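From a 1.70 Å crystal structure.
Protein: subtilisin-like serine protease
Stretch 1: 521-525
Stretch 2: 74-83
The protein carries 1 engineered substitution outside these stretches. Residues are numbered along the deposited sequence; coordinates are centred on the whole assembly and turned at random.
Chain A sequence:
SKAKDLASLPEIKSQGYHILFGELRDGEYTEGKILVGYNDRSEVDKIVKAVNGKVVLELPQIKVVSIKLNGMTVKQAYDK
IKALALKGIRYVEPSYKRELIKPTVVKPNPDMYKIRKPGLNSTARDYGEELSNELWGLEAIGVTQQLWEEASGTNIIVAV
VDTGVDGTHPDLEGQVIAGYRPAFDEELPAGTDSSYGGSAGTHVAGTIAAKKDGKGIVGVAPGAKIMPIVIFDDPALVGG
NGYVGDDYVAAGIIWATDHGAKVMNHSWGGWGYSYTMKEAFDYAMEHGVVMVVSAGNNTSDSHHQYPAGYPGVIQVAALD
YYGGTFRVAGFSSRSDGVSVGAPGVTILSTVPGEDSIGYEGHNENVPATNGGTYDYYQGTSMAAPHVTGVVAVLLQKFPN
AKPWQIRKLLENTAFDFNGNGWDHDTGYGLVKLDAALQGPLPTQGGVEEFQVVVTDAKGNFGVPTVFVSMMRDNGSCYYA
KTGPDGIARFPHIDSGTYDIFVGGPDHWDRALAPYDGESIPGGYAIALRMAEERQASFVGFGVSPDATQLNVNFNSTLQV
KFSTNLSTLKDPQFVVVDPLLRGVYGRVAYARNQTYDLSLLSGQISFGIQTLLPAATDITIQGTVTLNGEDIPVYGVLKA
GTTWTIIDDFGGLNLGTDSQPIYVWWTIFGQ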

ATOM      1  N   PRO A 521      11.338   5.861  23.150  1.00 37.08           N
ATOM      2  CA  PRO A 521      10.698   5.011  22.140  1.00 34.36           C
ATOM      3  C   PRO A 521       9.575   4.188  22.757  1.00 31.44           C
ATOM      4  O   PRO A 521       9.645   3.817  23.925  1.00 30.84           O
ATOM      5  CB  PRO A 521      11.853   4.145  21.642  1.00 34.51           C
ATOM      6  CG  PRO A 521      12.696   3.995  22.862  1.00 35.81           C
ATOM      7  CD  PRO A 521      12.711   5.400  23.425  1.00 36.00           C
ATOM      8  N   GLY A 522       8.535   3.917  21.975  1.00 28.65           N
ATOM      9  CA  GLY A 522       7.424   3.138  22.485  1.00 25.47           C
ATOM     10  C   GLY A 522       7.735   1.662  22.380  1.00 22.81           C
ATOM     11  O   GLY A 522       7.132   0.832  23.065  1.00 23.87           O
ATOM     12  N   GLY A 523       8.703   1.336  21.532  1.00 20.99           N
ATOM     13  CA  GLY A 523       9.068  -0.053  21.320  1.00 19.40           C
ATOM     14  C   GLY A 523       8.171  -0.652  20.240  1.00 18.66           C
ATOM     15  O   GLY A 523       7.815  -1.829  20.291  1.00 17.99           O
ATOM     16  N   TYR A 524       7.807   0.158  19.250  1.00 18.25           N
ATOM     17  CA  TYR A 524       6.927  -0.322  18.172  1.00 17.44           C
ATOM     18  C   TYR A 524       7.674  -0.659  16.880  1.00 18.61           C
ATOM     19  O   TYR A 524       7.305  -1.592  16.159  1.00 19.54           O
ATOM     20  CB  TYR A 524       5.864   0.726  17.857  1.00 18.34           C
ATOM     21  CG  TYR A 524       5.157   1.271  19.074  1.00 19.39           C
ATOM     22  CD1 TYR A 524       4.623   0.418  20.036  1.00 21.87           C
ATOM     23  CD2 TYR A 524       5.045   2.643  19.270  1.00 22.03           C
ATOM     24  CE1 TYR A 524       3.993   0.928  21.175  1.00 22.65           C
ATOM     25  CE2 TYR A 524       4.419   3.164  20.395  1.00 23.48           C
ATOM     26  CZ  TYR A 524       3.898   2.304  21.344  1.00 24.75           C
ATOM     27  OH  TYR A 524       3.290   2.832  22.464  1.00 25.89           O
ATOM     28  N   ALA A 525       8.707   0.116  16.579  1.00 18.55           N
ATOM     29  CA  ALA A 525       9.497  -0.105  15.371  1.00 17.99           C
ATOM     30  C   ALA A 525      10.402  -1.317  15.528  1.00 17.73           C
ATOM     31  O   ALA A 525      10.624  -1.802  16.630  1.00 17.66           O
ATOM     32  CB  ALA A 525      10.329   1.135  15.054  1.00 17.56           C
TER
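Stretch 2 74-83: VKQAYDKIKA

Stretch 1 (521-525) is an irregular segment with neither helix nor strand geometry, and stretch 2 (74-83) is helical over most of its length, from V74 on. The two belong to one chain, and the touching residues are at least 440 positions apart in sequence. In the loop, P521 is extended (phi/psi -66/148), G522 and Y524 have helix-like angles (-83/-19 and -102/-36), and G523 takes a positive phi (86/35), at which a CB would be jammed against the carbonyl O of G522. The helix is held by i to i+4 bonds such as Y78 N to V74 O (2.8 Å) and D79 N to K75 O (3.0 Å); the bond from I81 N to A77 O (3.0 Å) is weak, and a further i to i+4 bond, K82 N to Y78 O (2.8 Å), follows. The register runs in the same order along both stretches, with CA of G522 nearest CA of D79 at 7.8 Å and CA of Y524 nearest CA of K82 at 6.9 Å. The contact is small, 292 Å² summed over both sides, and Y524 supplies the largest share. P521 and A525, the ends of stretch 1, do not touch the helix.

The CA-to-CB bond of Y524 points sideways, but with chi1 at -48° (m) the ring reaches the helix and meets K75, Y78, D79 and K82. Its hydroxyl donates to the carboxylate of D79 (Y524 OH to D79 OD1, 2.6 Å) and accepts from the K75 side chain, t through chi3 and turned p at chi4 (61°) (K75 NZ to Y524 OH, 3.2 Å), so residues one helical turn apart converge on one phenol oxygen. K75 NZ and D79 OD1 both lie at the ring edge, near its plane. Y78 packs over one face: its ring presents an edge to the Y524 ring, with centroids 5.6 Å apart and planes at 67°, while Y524 CE1 lies 3.7 Å from Y78 CB.

The CA-to-CB bond of K82 points toward the loop, and its aliphatic chain passes 4.0 Å from the ring (K82 CD to Y524 CE1). Its ammonium then joins backbone to carboxylate, donating to the loop carbonyl (K82 NZ to G522 O, 2.7 Å) and forming a salt bridge within stretch 2 (K82 NZ to D79 OD1, 2.7 Å). D79 OD1 thus receives both the tyrosine hydroxyl and the lysine ammonium. The next carbonyl fares differently: G523 O approaches K82 CD at 4.0 Å and is buried without a polar partner.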

ATOM      1  N   VAL A  74      -5.247   2.700  19.281  1.00 18.50           N
ATOM      2  CA  VAL A  74      -4.344   1.813  18.570  1.00 16.81           C
ATOM      3  C   VAL A  74      -3.024   1.757  19.332  1.00 16.98           C
ATOM      4  O   VAL A  74      -2.459   0.681  19.529  1.00 16.17           O
ATOM      5  CB  VAL A  74      -4.091   2.320  17.136  1.00 19.39           C
ATOM      6  CG1 VAL A  74      -3.027   1.463  16.458  1.00 17.57           C
ATOM      7  CG2 VAL A  74      -5.401   2.302  16.337  1.00 17.78           C
ATOM      8  N   LYS A  75      -2.540   2.914  19.774  1.00 17.67           N
ATOM      9  CA  LYS A  75      -1.272   2.968  20.495  1.00 19.66           C
ATOM     10  C   LYS A  75      -1.325   2.092  21.740  1.00 18.33           C
ATOM     11  O   LYS A  75      -0.390   1.348  22.036  1.00 16.90           O
ATOM     12  CB  LYS A  75      -0.938   4.416  20.870  1.00 20.71           C
ATOM     13  CG  LYS A  75       0.497   4.622  21.335  1.00 27.31           C
ATOM     14  CD  LYS A  75       0.733   6.096  21.639  1.00 31.21           C
ATOM     15  CE  LYS A  75       2.077   6.328  22.299  1.00 35.13           C
ATOM     16  NZ  LYS A  75       3.198   5.889  21.421  1.00 38.43           N
ATOM     17  N   GLN A  76      -2.432   2.164  22.468  1.00 17.75           N
ATOM     18  CA  GLN A  76      -2.577   1.343  23.660  1.00 17.93           C
ATOM     19  C   GLN A  76      -2.628  -0.143  23.293  1.00 17.14           C
ATOM     20  O   GLN A  76      -2.122  -0.994  24.031  1.00 17.01           O
ATOM     21  CB  GLN A  76      -3.847   1.746  24.415  1.00 18.63           C
ATOM     22  CG  GLN A  76      -3.801   3.156  24.971  1.00 22.03           C
ATOM     23  CD  GLN A  76      -5.090   3.534  25.668  1.00 25.42           C
ATOM     24  OE1 GLN A  76      -6.176   3.190  25.210  1.00 27.06           O
ATOM     25  NE2 GLN A  76      -4.976   4.259  26.777  1.00 27.84           N
ATOM     26  N   ALA A  77      -3.246  -0.466  22.155  1.00 16.01           N
ATOM     27  CA  ALA A  77      -3.309  -1.864  21.719  1.00 15.72           C
ATOM     28  C   ALA A  77      -1.891  -2.342  21.405  1.00 15.77           C
ATOM     29  O   ALA A  77      -1.514  -3.476  21.708  1.00 15.51           O
ATOM     30  CB  ALA A  77      -4.214  -2.007  20.467  1.00 14.09           C
ATOM     31  N   TYR A  78      -1.103  -1.482  20.768  1.00 17.20           N
ATOM     32  CA  TYR A  78       0.279  -1.848  20.477  1.00 18.02           C
ATOM     33  C   TYR A  78       1.004  -2.149  21.805  1.00 18.70           C
ATOM     34  O   TYR A  78       1.765  -3.104  21.898  1.00 18.37           O
ATOM     35  CB  TYR A  78       1.007  -0.700  19.779  1.00 17.10           C
ATOM     36  CG  TYR A  78       0.790  -0.569  18.289  1.00 15.92           C
ATOM     37  CD1 TYR A  78      -0.307  -1.162  17.652  1.00 15.16           C
ATOM     38  CD2 TYR A  78       1.684   0.165  17.519  1.00 14.80           C
ATOM     39  CE1 TYR A  78      -0.498  -1.020  16.261  1.00 15.15           C
ATOM     40  CE2 TYR A  78       1.504   0.317  16.140  1.00 15.37           C
ATOM     41  CZ  TYR A  78       0.417  -0.278  15.514  1.00 12.42           C
ATOM     42  OH  TYR A  78       0.264  -0.141  14.134  1.00 12.20           O
ATOM     43  N   ASP A  79       0.768  -1.331  22.825  1.00 20.10           N
ATOM     44  CA  ASP A  79       1.434  -1.561  24.106  1.00 21.16           C
ATOM     45  C   ASP A  79       1.072  -2.911  24.703  1.00 22.11           C
ATOM     46  O   ASP A  79       1.900  -3.544  25.353  1.00 22.41           O
ATOM     47  CB  ASP A  79       1.099  -0.455  25.113  1.00 21.09           C
ATOM     48  CG  ASP A  79       1.739   0.879  24.758  1.00 23.18           C
ATOM     49  OD1 ASP A  79       2.837   0.890  24.153  1.00 21.86           O
ATOM     50  OD2 ASP A  79       1.152   1.923  25.099  1.00 23.32           O
ATOM     51  N   LYS A  80      -0.167  -3.356  24.489  1.00 22.04           N
ATOM     52  CA  LYS A  80      -0.617  -4.647  25.009  1.00 22.09           C
ATOM     53  C   LYS A  80      -0.097  -5.833  24.203  1.00 22.41           C
ATOM     54  O   LYS A  80      -0.075  -6.960  24.689  1.00 22.34           O
ATOM     55  CB  LYS A  80      -2.146  -4.719  25.002  1.00 25.45           C
ATOM     56  CG  LYS A  80      -2.836  -3.870  26.052  1.00 29.23           C
ATOM     57  CD  LYS A  80      -2.828  -4.576  27.391  1.00 32.75           C
ATOM     58  CE  LYS A  80      -3.712  -3.851  28.384  1.00 36.07           C
ATOM     59  NZ  LYS A  80      -3.990  -4.691  29.585  1.00 39.11           N
ATOM     60  N   ILE A  81       0.315  -5.567  22.966  1.00 18.25           N
ATOM     61  CA  ILE A  81       0.773  -6.598  22.051  1.00 18.27           C
ATOM     62  C   ILE A  81       2.287  -6.750  21.933  1.00 16.69           C
ATOM     63  O   ILE A  81       2.793  -7.863  21.809  1.00 17.76           O
ATOM     64  CB  ILE A  81       0.237  -6.313  20.615  1.00 17.59           C
ATOM     65  CG1 ILE A  81      -1.298  -6.264  20.613  1.00 19.49           C
ATOM     66  CG2 ILE A  81       0.736  -7.390  19.643  1.00 20.00           C
ATOM     67  CD1 ILE A  81      -1.897  -5.730  19.298  1.00 13.21           C
ATOM     68  N   LYS A  82       2.985  -5.620  21.991  1.00 17.19           N
ATOM     69  CA  LYS A  82       4.434  -5.578  21.801  1.00 18.66           C
ATOM     70  C   LYS A  82       5.298  -6.487  22.641  1.00 20.16           C
ATOM     71  O   LYS A  82       6.403  -6.844  22.226  1.00 18.39           O
ATOM     72  CB  LYS A  82       4.935  -4.143  21.938  1.00 17.72           C
ATOM     73  CG  LYS A  82       5.069  -3.634  23.358  1.00 18.58           C
ATOM     74  CD  LYS A  82       5.236  -2.125  23.358  1.00 17.46           C
ATOM     75  CE  LYS A  82       5.381  -1.601  24.777  1.00 18.43           C
ATOM     76  NZ  LYS A  82       5.280  -0.119  24.858  1.00 21.28           N
ATOM     77  N   ALA A  83       4.811  -6.877  23.814  1.00 21.22           N
ATOM     78  CA  ALA A  83       5.600  -7.750  24.672  1.00 24.98           C
ATOM     79  C   ALA A  83       5.001  -9.149  24.813  1.00 26.81           C
ATOM     80  O   ALA A  83       5.385  -9.896  25.713  1.00 27.07           O
ATOM     81  CB  ALA A  83       5.770  -7.103  26.065  1.00 26.03           C
TER